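Local coordinates for protein serpin 2 (Anopheles gambiae, PDB 3PZF) that inhibits serine proteases that activate phenoloxidases, forming a covalent complex with its target and so restraining melanization in mosquito immunity, at residues Q214-N219 with I341-S346; G338-I341 with S346-Y349; Q20-F25 with V77-N82; S44-K49 with K91-S96; E137-S140 with Q146-A149. All coordinates share one frame; numbering follows the deposited sequence.

Contact 1. Residues Q214-N219 with I341-S346; sequences QYMEQN and INELGS
Met216 lays its SD and CE against the Asn342-Glu343 peptide. Met216 SD lies 3.3 Å from Asn342 C and 3.4 Å from Glu343 N, so the sulfur rests on a peptide group rather than a side chain. Beyond it, Met216 CE is 3.4 Å from Asn342 O, with Ile341 CD1 at 3.9 Å as its apolar partner, while nearer the strand Met216 CB touches Glu343 CG at 4.1 Å. With CG set between the backbone N and carbonyl carbon (chi1 48°), the rest of the methionine is extended; a long, unbranched and polarisable chain suits this buried approach.

Glu343 bends at chi2 and brings OE2 within 2.6 Å of a water, which also bonds weakly to Tyr215 O. Its charge is met by Lys287, the same pairing of acid and lysine as in alpha-1-antitrypsin. Asn342 OD1 shapes the turn: Leu344 N, from above the carbonyl plane, makes an Asx turn, and Gly345 N, nearly in line with the C=O (174°), an Asx motif. At the backbone angles of Gly345 a CB would be jammed against the preceding carbonyl O.

Leu344 and Gly345 are the first residues of the hinge required for peptidase binding. The turn joins strand 332-341 to strand 345-346, which pairs antiparallel with strand 177-188, whereas Met216 comes from strand 211-227, hydrogen-bonded through its backbone to strand 277-295.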
# COMPACT_ATOMS: atom_id res chain seq x y z
N GLN A 214 4.94 23.31 -1.52
CA GLN A 214 4.56 23.97 -0.27
C GLN A 214 5.07 23.14 0.87
O GLN A 214 4.78 21.96 0.93
CB GLN A 214 3.04 24.03 -0.14
CG GLN A 214 2.37 24.87 -1.21
CD GLN A 214 0.96 25.21 -0.81
OE1 GLN A 214 0.73 26.05 0.06
NE2 GLN A 214 0.00 24.53 -1.41
N TYR A 215 5.80 23.75 1.81
CA TYR A 215 6.49 22.95 2.82
C TYR A 215 5.94 23.20 4.23
O TYR A 215 5.29 24.21 4.50
CB TYR A 215 7.98 23.29 2.80
CG TYR A 215 8.74 22.71 1.61
CD1 TYR A 215 9.43 21.50 1.73
CD2 TYR A 215 8.80 23.41 0.38
CE1 TYR A 215 10.17 20.98 0.66
CE2 TYR A 215 9.52 22.91 -0.69
CZ TYR A 215 10.22 21.71 -0.54
OH TYR A 215 10.93 21.21 -1.61
N MET A 216 6.21 22.26 5.12
CA MET A 216 5.91 22.42 6.54
C MET A 216 7.17 22.05 7.30
O MET A 216 7.94 21.23 6.83
CB MET A 216 4.75 21.51 6.96
CG MET A 216 4.90 20.10 6.50
SD MET A 216 3.32 19.24 6.77
CE MET A 216 3.81 17.60 6.34
N GLU A 217 7.40 22.70 8.44
CA GLU A 217 8.67 22.59 9.18
C GLU A 217 8.37 22.54 10.66
O GLU A 217 7.52 23.28 11.14
CB GLU A 217 9.54 23.83 8.92
CG GLU A 217 9.81 24.07 7.46
CD GLU A 217 10.52 25.40 7.20
OE1 GLU A 217 11.51 25.71 7.92
OE2 GLU A 217 10.08 26.12 6.29
N GLN A 218 9.06 21.64 11.38
CA GLN A 218 9.04 21.73 12.84
C GLN A 218 10.33 21.22 13.46
O GLN A 218 11.11 20.55 12.79
CB GLN A 218 7.89 20.89 13.42
CG GLN A 218 8.11 19.38 13.32
CD GLN A 218 6.98 18.66 14.03
OE1 GLN A 218 6.90 18.73 15.24
NE2 GLN A 218 6.06 18.07 13.28
N ASN A 219 10.52 21.54 14.74
CA ASN A 219 11.54 20.91 15.58
C ASN A 219 10.86 19.90 16.47
O ASN A 219 9.86 20.22 17.13
CB ASN A 219 12.18 21.95 16.50
CG ASN A 219 12.95 22.98 15.74
OD1 ASN A 219 13.91 22.64 15.05
ND2 ASN A 219 12.55 24.26 15.87
N ILE A 341 -0.49 14.23 2.95
CA ILE A 341 0.07 14.69 4.22
C ILE A 341 -0.01 16.22 4.26
O ILE A 341 0.26 16.91 3.26
CB ILE A 341 1.55 14.21 4.54
CG1 ILE A 341 2.57 14.84 3.59
CG2 ILE A 341 1.62 12.65 4.55
CD1 ILE A 341 4.04 14.53 3.95
N ASN A 342 -0.40 16.73 5.43
CA ASN A 342 -0.27 18.15 5.73
C ASN A 342 0.20 18.37 7.18
O ASN A 342 0.72 17.45 7.81
CB ASN A 342 -1.59 18.88 5.44
CG ASN A 342 -2.71 18.49 6.37
OD1 ASN A 342 -2.52 17.74 7.31
ND2 ASN A 342 -3.89 19.05 6.13
N GLU A 343 0.03 19.58 7.71
CA GLU A 343 0.55 19.88 9.05
C GLU A 343 -0.08 19.04 10.15
O GLU A 343 0.50 18.84 11.20
CB GLU A 343 0.28 21.34 9.39
CG GLU A 343 1.10 22.32 8.54
CD GLU A 343 0.43 22.67 7.22
OE1 GLU A 343 -0.63 22.10 6.85
OE2 GLU A 343 0.99 23.54 6.55
N LEU A 344 -1.31 18.60 9.93
CA LEU A 344 -2.05 17.94 10.99
C LEU A 344 -2.00 16.43 10.86
O LEU A 344 -2.25 15.73 11.85
CB LEU A 344 -3.50 18.39 11.01
CG LEU A 344 -3.68 19.90 11.16
CD1 LEU A 344 -5.16 20.22 11.30
CD2 LEU A 344 -2.88 20.41 12.36
N GLY A 345 -1.72 15.92 9.67
CA GLY A 345 -1.69 14.47 9.49
C GLY A 345 -2.09 14.06 8.08
O GLY A 345 -1.63 14.67 7.13
N SER A 346 -2.93 13.04 7.95
CA SER A 346 -3.36 12.56 6.64
C SER A 346 -4.88 12.58 6.57
O SER A 346 -5.56 11.97 7.39
CB SER A 346 -2.84 11.14 6.41
OG SER A 346 -1.42 11.14 6.35
O HOH W 1 3.10 25.02 6.98

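Contact 2. Residues G338-I341 with S346-Y349; sequences GITI and SEAY
Two direct hydrogen bonds join Thr340 to Ser346 and Glu347: its carbonyl accepts one and its hydroxyl donates the other. Ser346 OG donates to Thr340 O over 2.8 Å, approaching almost in line with the carbonyl (167°). OG stands beside its own backbone N, chi1 -65°, which aims this short hydroxyl at a carbonyl of the neighbouring strand, and Tyr239 OH is a further partner. In the other bond Thr340 OG1 gives its proton to Glu347 OE1, 3.1 Å away and well above the carboxylate plane. The two side chains cross at about a right angle, the glutamate bent at chi2 to bring its end back to the threonine, a beta-branched residue that suits a strand yet offers a hydroxyl.

Ser346 and Glu347 belong to the hinge of the reactive-centre loop. Ser346 lies in the short strand 345-346, which is paired with strand 177-188 and lies beside the end of strand 332-341, consistent with a loop partly inserted into the central sheet. Glu347, with left-handed backbone angles, is where the chain turns out of it.

Charge and water make a second group. The carboxylate, though buried, has its counterion in Arg162, a salt bridge through OE1; glutamate is long enough to reach both Arg162 and Thr340. Glu347 OE1 also takes a bond from a water at 2.6 Å, and that water is weakly bonded to Thr340 N.

The remaining contacts are van der Waals approaches of carbon to oxygen. Ile341 CG2 stands 3.8 Å from Ser346 OG, and Thr340 CB lies 3.7 Å from Glu347 OE1. Ser346 CA also approaches Thr340 O, at 3.3 Å.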
# COMPACT_ATOMS: atom_id res chain seq x y z
N GLY A 338 -5.16 6.52 -2.24
CA GLY A 338 -4.87 7.96 -2.17
C GLY A 338 -4.06 8.24 -0.92
O GLY A 338 -4.15 7.52 0.06
N ILE A 339 -3.28 9.31 -0.92
CA ILE A 339 -2.50 9.65 0.29
C ILE A 339 -2.40 11.16 0.30
O ILE A 339 -2.29 11.79 -0.74
CB ILE A 339 -1.10 9.03 0.26
CG1 ILE A 339 -0.36 9.24 1.61
CG2 ILE A 339 -0.30 9.56 -0.94
CD1 ILE A 339 -0.98 8.49 2.83
N THR A 340 -2.47 11.72 1.51
CA THR A 340 -2.31 13.15 1.74
C THR A 340 -1.43 13.30 2.97
O THR A 340 -1.57 12.54 3.92
CB THR A 340 -3.65 13.79 2.05
OG1 THR A 340 -4.55 13.55 0.95
CG2 THR A 340 -3.49 15.32 2.29
N ILE A 341 -0.49 14.23 2.95
CA ILE A 341 0.07 14.69 4.22
C ILE A 341 -0.01 16.22 4.26
O ILE A 341 0.26 16.91 3.26
CB ILE A 341 1.55 14.21 4.54
CG1 ILE A 341 2.57 14.84 3.59
CG2 ILE A 341 1.62 12.65 4.55
CD1 ILE A 341 4.04 14.53 3.95
N SER A 346 -2.93 13.04 7.95
CA SER A 346 -3.36 12.56 6.64
C SER A 346 -4.88 12.58 6.57
O SER A 346 -5.56 11.97 7.39
CB SER A 346 -2.84 11.14 6.41
OG SER A 346 -1.42 11.14 6.35
N GLU A 347 -5.42 13.30 5.59
CA GLU A 347 -6.86 13.59 5.52
C GLU A 347 -7.32 14.25 6.82
O GLU A 347 -8.46 14.01 7.26
CB GLU A 347 -7.69 12.32 5.29
CG GLU A 347 -7.09 11.30 4.31
CD GLU A 347 -6.97 11.85 2.89
OE1 GLU A 347 -6.31 11.20 2.04
OE2 GLU A 347 -7.54 12.92 2.63
N ALA A 348 -6.45 15.05 7.43
CA ALA A 348 -6.71 15.68 8.72
C ALA A 348 -6.90 17.18 8.54
O ALA A 348 -6.06 17.83 7.92
CB ALA A 348 -5.50 15.43 9.68
N TYR A 349 -7.99 17.73 9.07
CA TYR A 349 -8.20 19.18 8.99
C TYR A 349 -8.59 19.77 10.34
O TYR A 349 -8.98 20.93 10.43
CB TYR A 349 -9.27 19.55 7.97
CG TYR A 349 -9.33 18.65 6.77
CD1 TYR A 349 -8.36 18.70 5.78
CD2 TYR A 349 -10.37 17.74 6.63
CE1 TYR A 349 -8.42 17.86 4.68
CE2 TYR A 349 -10.45 16.91 5.54
CZ TYR A 349 -9.48 16.97 4.57
OH TYR A 349 -9.57 16.12 3.48
O HOH W 2 -4.51 9.79 3.26

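Contact 3. Residues Q20-F25 with V77-N82; sequences QRQNEF and VIQNDN
Phe25 and Val77 mark the closest approach of the two backbones, 7.0 Å between their CA atoms, where an irregular chain with an inverse gamma turn centred on Gln22 enters helix 24-35 and faces the loop that leads to helix 83-98. In the serpin fold this is part of the helical layer that packs around helix 45-58, and the contact has a buried apolar half and a polar half nearer solvent.

In the apolar half, Val77 CG2 sits over one face of the Phe25 ring, shifted toward the rim so that its nearest ring atom is CG, at 4.0 Å. The ring swings to this place because its CG lies opposite the backbone N (chi1 171°), which sends it off the first turn of the helix toward the loop. Lys49 and Leu52 of helix 45-58 also lie against the ring, so a flat, bulky aromatic suits the place between helix and loop. Val77 is short and branched, so one methyl meets the ring face close to the backbone.

Near the surface two glutamines meet. Gln22 extends beyond CG, whereas Gln79 folds at chi2, and the ends come together with amide planes 23° apart. Long flexible amides suit the more solvent-exposed part of the contact, where each can give and accept bonds. The loop beyond Gln79 is tied by Asn82 N to Gln79 O at 2.9 Å. Gln22 NE2 donates to Gln79 OE1 over 3.3 Å, a bent bond (139° at the hydrogen) in which OE1 lies in the Gln22 amide plane while NE2 meets the C=O from the side, tilted from the carbonyl plane.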
# COMPACT_ATOMS: atom_id res chain seq x y z
N GLN A 20 10.82 -8.83 13.23
CA GLN A 20 11.29 -8.92 11.86
C GLN A 20 10.06 -8.85 10.99
O GLN A 20 9.15 -9.67 11.11
CB GLN A 20 12.10 -10.20 11.57
CG GLN A 20 13.61 -10.09 11.96
CD GLN A 20 14.35 -11.44 11.90
OE1 GLN A 20 13.79 -12.44 11.43
NE2 GLN A 20 15.60 -11.46 12.39
N ARG A 21 10.04 -7.83 10.15
CA ARG A 21 8.94 -7.67 9.20
C ARG A 21 8.93 -8.78 8.15
O ARG A 21 9.98 -9.13 7.59
CB ARG A 21 9.12 -6.33 8.51
CG ARG A 21 9.02 -5.18 9.49
CD ARG A 21 9.51 -3.85 8.88
NE ARG A 21 9.44 -2.79 9.87
CZ ARG A 21 10.33 -2.60 10.84
NH1 ARG A 21 11.40 -3.40 10.95
NH2 ARG A 21 10.15 -1.61 11.71
N GLN A 22 7.76 -9.33 7.85
CA GLN A 22 7.64 -10.28 6.74
C GLN A 22 7.38 -9.47 5.45
O GLN A 22 6.28 -9.52 4.88
CB GLN A 22 6.50 -11.28 6.99
CG GLN A 22 6.76 -12.18 8.17
CD GLN A 22 5.69 -13.23 8.37
OE1 GLN A 22 5.63 -13.84 9.44
NE2 GLN A 22 4.85 -13.45 7.36
N ASN A 23 8.39 -8.72 5.02
CA ASN A 23 8.18 -7.75 3.96
C ASN A 23 8.99 -8.06 2.72
O ASN A 23 9.17 -7.19 1.86
CB ASN A 23 8.48 -6.32 4.46
CG ASN A 23 9.92 -6.17 4.95
OD1 ASN A 23 10.67 -7.17 5.04
ND2 ASN A 23 10.30 -4.95 5.31
N GLU A 24 9.43 -9.31 2.59
CA GLU A 24 10.22 -9.70 1.42
C GLU A 24 9.46 -9.44 0.12
O GLU A 24 9.96 -8.80 -0.80
CB GLU A 24 10.59 -11.20 1.50
CG GLU A 24 11.54 -11.56 2.65
CD GLU A 24 10.84 -11.74 4.01
OE1 GLU A 24 9.59 -11.86 4.06
OE2 GLU A 24 11.57 -11.76 5.03
N PHE A 25 8.24 -9.97 0.03
CA PHE A 25 7.42 -9.76 -1.15
C PHE A 25 7.10 -8.27 -1.30
O PHE A 25 7.20 -7.71 -2.39
CB PHE A 25 6.10 -10.54 -1.08
CG PHE A 25 5.16 -10.16 -2.19
CD1 PHE A 25 5.31 -10.71 -3.45
CD2 PHE A 25 4.22 -9.17 -2.00
CE1 PHE A 25 4.48 -10.32 -4.49
CE2 PHE A 25 3.39 -8.77 -3.03
CZ PHE A 25 3.52 -9.34 -4.29
N VAL A 77 3.94 -15.47 0.07
CA VAL A 77 2.83 -14.74 0.62
C VAL A 77 2.01 -15.63 1.55
O VAL A 77 1.30 -15.15 2.42
CB VAL A 77 1.95 -14.22 -0.55
CG1 VAL A 77 0.47 -14.26 -0.22
CG2 VAL A 77 2.40 -12.84 -0.97
N ILE A 78 2.12 -16.95 1.38
CA ILE A 78 1.36 -17.89 2.18
C ILE A 78 2.15 -18.31 3.42
O ILE A 78 3.38 -18.35 3.38
CB ILE A 78 0.99 -19.16 1.35
CG1 ILE A 78 0.11 -18.77 0.15
CG2 ILE A 78 0.33 -20.24 2.22
CD1 ILE A 78 -1.05 -17.82 0.48
N GLN A 79 1.43 -18.62 4.51
CA GLN A 79 2.07 -18.95 5.78
C GLN A 79 2.27 -20.44 5.93
O GLN A 79 1.31 -21.19 6.10
CB GLN A 79 1.22 -18.44 6.94
CG GLN A 79 1.04 -16.93 6.97
CD GLN A 79 2.36 -16.18 6.89
OE1 GLN A 79 2.51 -15.29 6.05
NE2 GLN A 79 3.31 -16.53 7.77
N ASN A 80 3.53 -20.87 5.88
CA ASN A 80 3.87 -22.29 6.05
C ASN A 80 2.93 -23.23 5.29
O ASN A 80 2.67 -24.36 5.72
CB ASN A 80 3.86 -22.65 7.54
N ASP A 81 2.43 -22.76 4.14
CA ASP A 81 1.50 -23.54 3.33
C ASP A 81 0.54 -24.34 4.21
O ASP A 81 0.33 -25.53 3.99
CB ASP A 81 2.26 -24.49 2.39
N ASN A 82 -0.01 -23.67 5.21
CA ASN A 82 -1.01 -24.27 6.11
C ASN A 82 -2.16 -23.28 6.25
O ASN A 82 -1.97 -22.18 6.77
CB ASN A 82 -0.40 -24.56 7.47
CG ASN A 82 -1.43 -25.07 8.47
OD1 ASN A 82 -2.52 -24.51 8.61
ND2 ASN A 82 -1.08 -26.13 9.19

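Contact 4. Residues S44-K49 with K91-S96; sequences SPFSVK and KQLLES
Phe46 is carried outward by a chi1 of 170°, which sets its ring beside its own carbonyl carbon and points it from helix 45-58 into helix 83-98, where Leu94, its CG beside the backbone N (chi1 -87°), turns its branch back to meet it. This is helix-to-helix packing in the helical part of the serpin fold, close to the middle of the molecule, where apolar side chains suit the buried interface.

The ring's far end does the touching. Phe46 CE1 lies 3.6 Å from Leu93 CD2, and Phe46 CZ is 3.7 Å from Leu93 CB. On the other side of CZ, Phe46 CE2 meets Leu94 CD2 at 3.9 Å, and that methyl lies at the edge of the ring, near its plane. Consecutive leucines on one helix turn thus receive a single aromatic end, and their branched ends meet the ring at CE1 and CE2. Ile108 of strand 105-115 touches both Phe46 and Leu94, so the pair also rests on the central sheet.

The start of helix 45-58 is fixed by Ser44, the N-cap: Ser44 OG accepts from Ser47 N and, at 2.8 Å, from Ser47 OG, while it also bonds with Leu387 O. Proline suits the first helical position behind it, where no amide proton is needed. On helix 83-98, away from the phenylalanine, Lys91 and Glu95 stand one turn apart and form a salt bridge, and Glu95 OE2 also bonds with His133 NE2. Lys91 NZ meets Glu95 OE2 on the syn side, 30° out of the carboxylate plane, at 2.8 Å.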
# COMPACT_ATOMS: atom_id res chain seq x y z
N SER A 44 -0.54 -0.22 -1.65
CA SER A 44 -0.60 -0.94 -0.38
C SER A 44 -0.05 -2.35 -0.58
O SER A 44 -0.77 -3.23 -1.04
CB SER A 44 -2.03 -0.99 0.17
OG SER A 44 -2.08 -1.82 1.33
N PRO A 45 1.23 -2.56 -0.24
CA PRO A 45 1.82 -3.88 -0.52
C PRO A 45 1.14 -4.95 0.30
O PRO A 45 0.89 -6.03 -0.21
CB PRO A 45 3.30 -3.73 -0.10
CG PRO A 45 3.54 -2.19 -0.10
CD PRO A 45 2.22 -1.56 0.25
N PHE A 46 0.82 -4.65 1.55
CA PHE A 46 0.12 -5.67 2.36
C PHE A 46 -1.21 -6.07 1.66
O PHE A 46 -1.56 -7.25 1.61
CB PHE A 46 -0.17 -5.12 3.75
CG PHE A 46 -1.09 -6.00 4.54
CD1 PHE A 46 -0.65 -7.23 4.99
CD2 PHE A 46 -2.40 -5.61 4.83
CE1 PHE A 46 -1.49 -8.07 5.72
CE2 PHE A 46 -3.25 -6.45 5.59
CZ PHE A 46 -2.78 -7.68 6.01
N SER A 47 -1.94 -5.10 1.11
CA SER A 47 -3.22 -5.42 0.46
C SER A 47 -3.00 -6.29 -0.76
O SER A 47 -3.82 -7.13 -1.07
CB SER A 47 -3.96 -4.13 0.05
OG SER A 47 -4.39 -3.45 1.23
N VAL A 48 -1.88 -6.10 -1.45
CA VAL A 48 -1.59 -6.97 -2.58
C VAL A 48 -1.46 -8.41 -2.10
O VAL A 48 -1.93 -9.33 -2.76
CB VAL A 48 -0.32 -6.55 -3.34
CG1 VAL A 48 -0.02 -7.53 -4.49
CG2 VAL A 48 -0.48 -5.15 -3.92
N LYS A 49 -0.84 -8.61 -0.94
CA LYS A 49 -0.71 -9.98 -0.45
C LYS A 49 -2.07 -10.57 -0.09
O LYS A 49 -2.30 -11.76 -0.31
CB LYS A 49 0.26 -10.04 0.74
CG LYS A 49 1.64 -9.51 0.35
CD LYS A 49 2.71 -9.94 1.39
CE LYS A 49 2.57 -9.25 2.73
NZ LYS A 49 3.79 -9.53 3.62
N LYS A 91 -5.99 -12.43 8.95
CA LYS A 91 -7.13 -11.89 9.66
C LYS A 91 -6.65 -10.99 10.81
O LYS A 91 -7.21 -9.91 11.06
CB LYS A 91 -8.00 -13.03 10.17
CG LYS A 91 -9.28 -12.59 10.85
CD LYS A 91 -10.11 -13.82 11.29
CE LYS A 91 -10.89 -13.52 12.54
NZ LYS A 91 -12.06 -12.66 12.26
N GLN A 92 -5.63 -11.44 11.53
CA GLN A 92 -5.11 -10.69 12.67
C GLN A 92 -4.54 -9.36 12.20
O GLN A 92 -4.82 -8.31 12.79
CB GLN A 92 -4.01 -11.47 13.39
CG GLN A 92 -3.25 -10.61 14.39
CD GLN A 92 -2.19 -11.36 15.19
OE1 GLN A 92 -1.59 -10.80 16.12
NE2 GLN A 92 -1.97 -12.63 14.86
N LEU A 93 -3.73 -9.41 11.14
CA LEU A 93 -3.12 -8.18 10.59
C LEU A 93 -4.17 -7.20 10.03
O LEU A 93 -4.03 -6.00 10.19
CB LEU A 93 -2.10 -8.52 9.50
CG LEU A 93 -0.65 -8.80 9.95
CD1 LEU A 93 -0.57 -9.91 11.00
CD2 LEU A 93 0.18 -9.18 8.75
N LEU A 94 -5.20 -7.72 9.36
CA LEU A 94 -6.27 -6.85 8.83
C LEU A 94 -6.98 -6.17 9.98
O LEU A 94 -7.28 -4.98 9.91
CB LEU A 94 -7.31 -7.65 8.04
CG LEU A 94 -6.97 -7.85 6.58
CD1 LEU A 94 -7.87 -8.93 5.99
CD2 LEU A 94 -7.12 -6.50 5.82
N GLU A 95 -7.26 -6.92 11.03
CA GLU A 95 -8.02 -6.38 12.15
C GLU A 95 -7.18 -5.42 13.00
O GLU A 95 -7.71 -4.46 13.56
CB GLU A 95 -8.64 -7.53 12.97
CG GLU A 95 -9.74 -8.25 12.16
CD GLU A 95 -10.39 -9.42 12.89
OE1 GLU A 95 -9.87 -9.85 13.94
OE2 GLU A 95 -11.42 -9.91 12.37
N SER A 96 -5.87 -5.64 13.07
CA SER A 96 -5.01 -4.74 13.83
C SER A 96 -4.95 -3.40 13.09
O SER A 96 -4.97 -2.34 13.71
CB SER A 96 -3.59 -5.30 13.94
OG SER A 96 -2.70 -4.36 14.55

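Contact 5. Residues E137-S140 with Q146-A149; sequences EKVS and QTAA
Val139 and Thr147 form the tight side of this contact, their methyls touching: Val139 CG2 lies 3.7 Å from Thr147 CG2, and Val139 CB is only slightly farther, at 3.8 Å from that same methyl. The side chains cross at about a right angle. The threonine methyl reaches the valine because it lies opposite its backbone N, while OG1 (chi1 -58°) falls beside that N. Both residues are buried, and both are branched at the beta carbon: valine suits a strand, and threonine gives a methyl to the apolar side while keeping a hydroxyl for the polar one. Closer still is a polar approach, Ser140 O to Thr147 OG1 at 2.7 Å.

Thr147 OG1 bonds back to Asn143 O, just before the helix. Strand 134-139 runs parallel to strand 105-115 and belongs to the large serpin sheet; a short turn leads from it into helix 144-158, which in serpins lies across the face of that sheet. The contact therefore bridges a strand and the start of the helix that follows it, only a few residues apart in sequence.

Toward solvent the packing gives way to water. Ser140 CB and Gln146 OE1 come no nearer than 4.3 Å, and a single water fills the role of connector. It accepts from Ser140 N at 3.0 Å and donates to Gln146 OE1 at 2.6 Å and to Thr147 OG1 at 2.9 Å. Gln146 is exposed, and its long amide can lean over to this water from the first turn of the helix.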
# COMPACT_ATOMS: atom_id res chain seq x y z
N GLU A 137 -19.38 -9.77 -5.67
CA GLU A 137 -20.63 -9.20 -6.19
C GLU A 137 -20.81 -9.58 -7.65
O GLU A 137 -19.84 -9.63 -8.40
CB GLU A 137 -20.52 -7.69 -6.06
CG GLU A 137 -21.77 -6.90 -6.34
CD GLU A 137 -21.57 -5.43 -6.03
OE1 GLU A 137 -22.11 -4.59 -6.77
OE2 GLU A 137 -20.87 -5.13 -5.04
N LYS A 138 -22.05 -9.82 -8.07
CA LYS A 138 -22.35 -10.17 -9.46
C LYS A 138 -22.60 -8.91 -10.28
O LYS A 138 -23.29 -8.00 -9.84
CB LYS A 138 -23.59 -11.08 -9.55
CG LYS A 138 -23.59 -12.27 -8.60
CD LYS A 138 -22.34 -13.14 -8.75
CE LYS A 138 -22.24 -13.76 -10.14
NZ LYS A 138 -23.41 -14.59 -10.49
N VAL A 139 -22.02 -8.87 -11.47
CA VAL A 139 -22.26 -7.79 -12.41
C VAL A 139 -22.42 -8.40 -13.78
O VAL A 139 -22.21 -9.60 -13.96
CB VAL A 139 -21.08 -6.82 -12.46
CG1 VAL A 139 -20.85 -6.18 -11.08
CG2 VAL A 139 -19.82 -7.54 -12.93
N SER A 140 -22.79 -7.58 -14.76
CA SER A 140 -22.92 -8.05 -16.13
C SER A 140 -21.94 -7.30 -17.02
O SER A 140 -22.15 -6.13 -17.34
CB SER A 140 -24.34 -7.80 -16.64
OG SER A 140 -24.44 -8.23 -17.98
N GLN A 146 -22.64 0.16 -17.25
CA GLN A 146 -23.30 -0.05 -15.97
C GLN A 146 -22.31 -0.64 -14.97
O GLN A 146 -22.32 -0.26 -13.80
CB GLN A 146 -24.52 -0.95 -16.14
CG GLN A 146 -24.89 -1.81 -14.95
CD GLN A 146 -26.00 -2.80 -15.28
OE1 GLN A 146 -25.79 -4.02 -15.25
NE2 GLN A 146 -27.17 -2.28 -15.61
N THR A 147 -21.47 -1.55 -15.44
CA THR A 147 -20.54 -2.28 -14.57
C THR A 147 -19.48 -1.33 -14.02
O THR A 147 -19.19 -1.35 -12.83
CB THR A 147 -19.86 -3.46 -15.30
OG1 THR A 147 -20.86 -4.35 -15.81
CG2 THR A 147 -18.92 -4.25 -14.34
N ALA A 148 -18.93 -0.48 -14.88
CA ALA A 148 -17.95 0.52 -14.45
C ALA A 148 -18.53 1.41 -13.36
O ALA A 148 -17.87 1.72 -12.36
CB ALA A 148 -17.47 1.35 -15.63
N ALA A 149 -19.78 1.83 -13.56
CA ALA A 149 -20.50 2.64 -12.59
C ALA A 149 -20.62 1.91 -11.26
O ALA A 149 -20.44 2.49 -10.19
CB ALA A 149 -21.89 3.00 -13.12
O HOH W 3 -23.44 -4.67 -14.43

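Contacts 1 and 2 belong to the same region, sharing Ile341 and Ser346, and Asn342 ND2 probably hydrogen-bonds to Ala348 O; both are buried and lie at or beside the hinge, one through a sulfur on a peptide and the other through a charge network. Contacts 3 and 4, centres about 12 Å apart, meet around Lys49 and belong to the helical part: contact 4 is deep and apolar, whereas contact 3 pairs a buried phenylalanine-valine contact with a glutamine pair nearer solvent. Contact 5 lies far off, its centre about 40 Å from that of contact 1, and mixes methyl packing with water. Contacts 1, 2 and 5 all reach the same system of strands, whereas 4 touches it through a neighbouring strand.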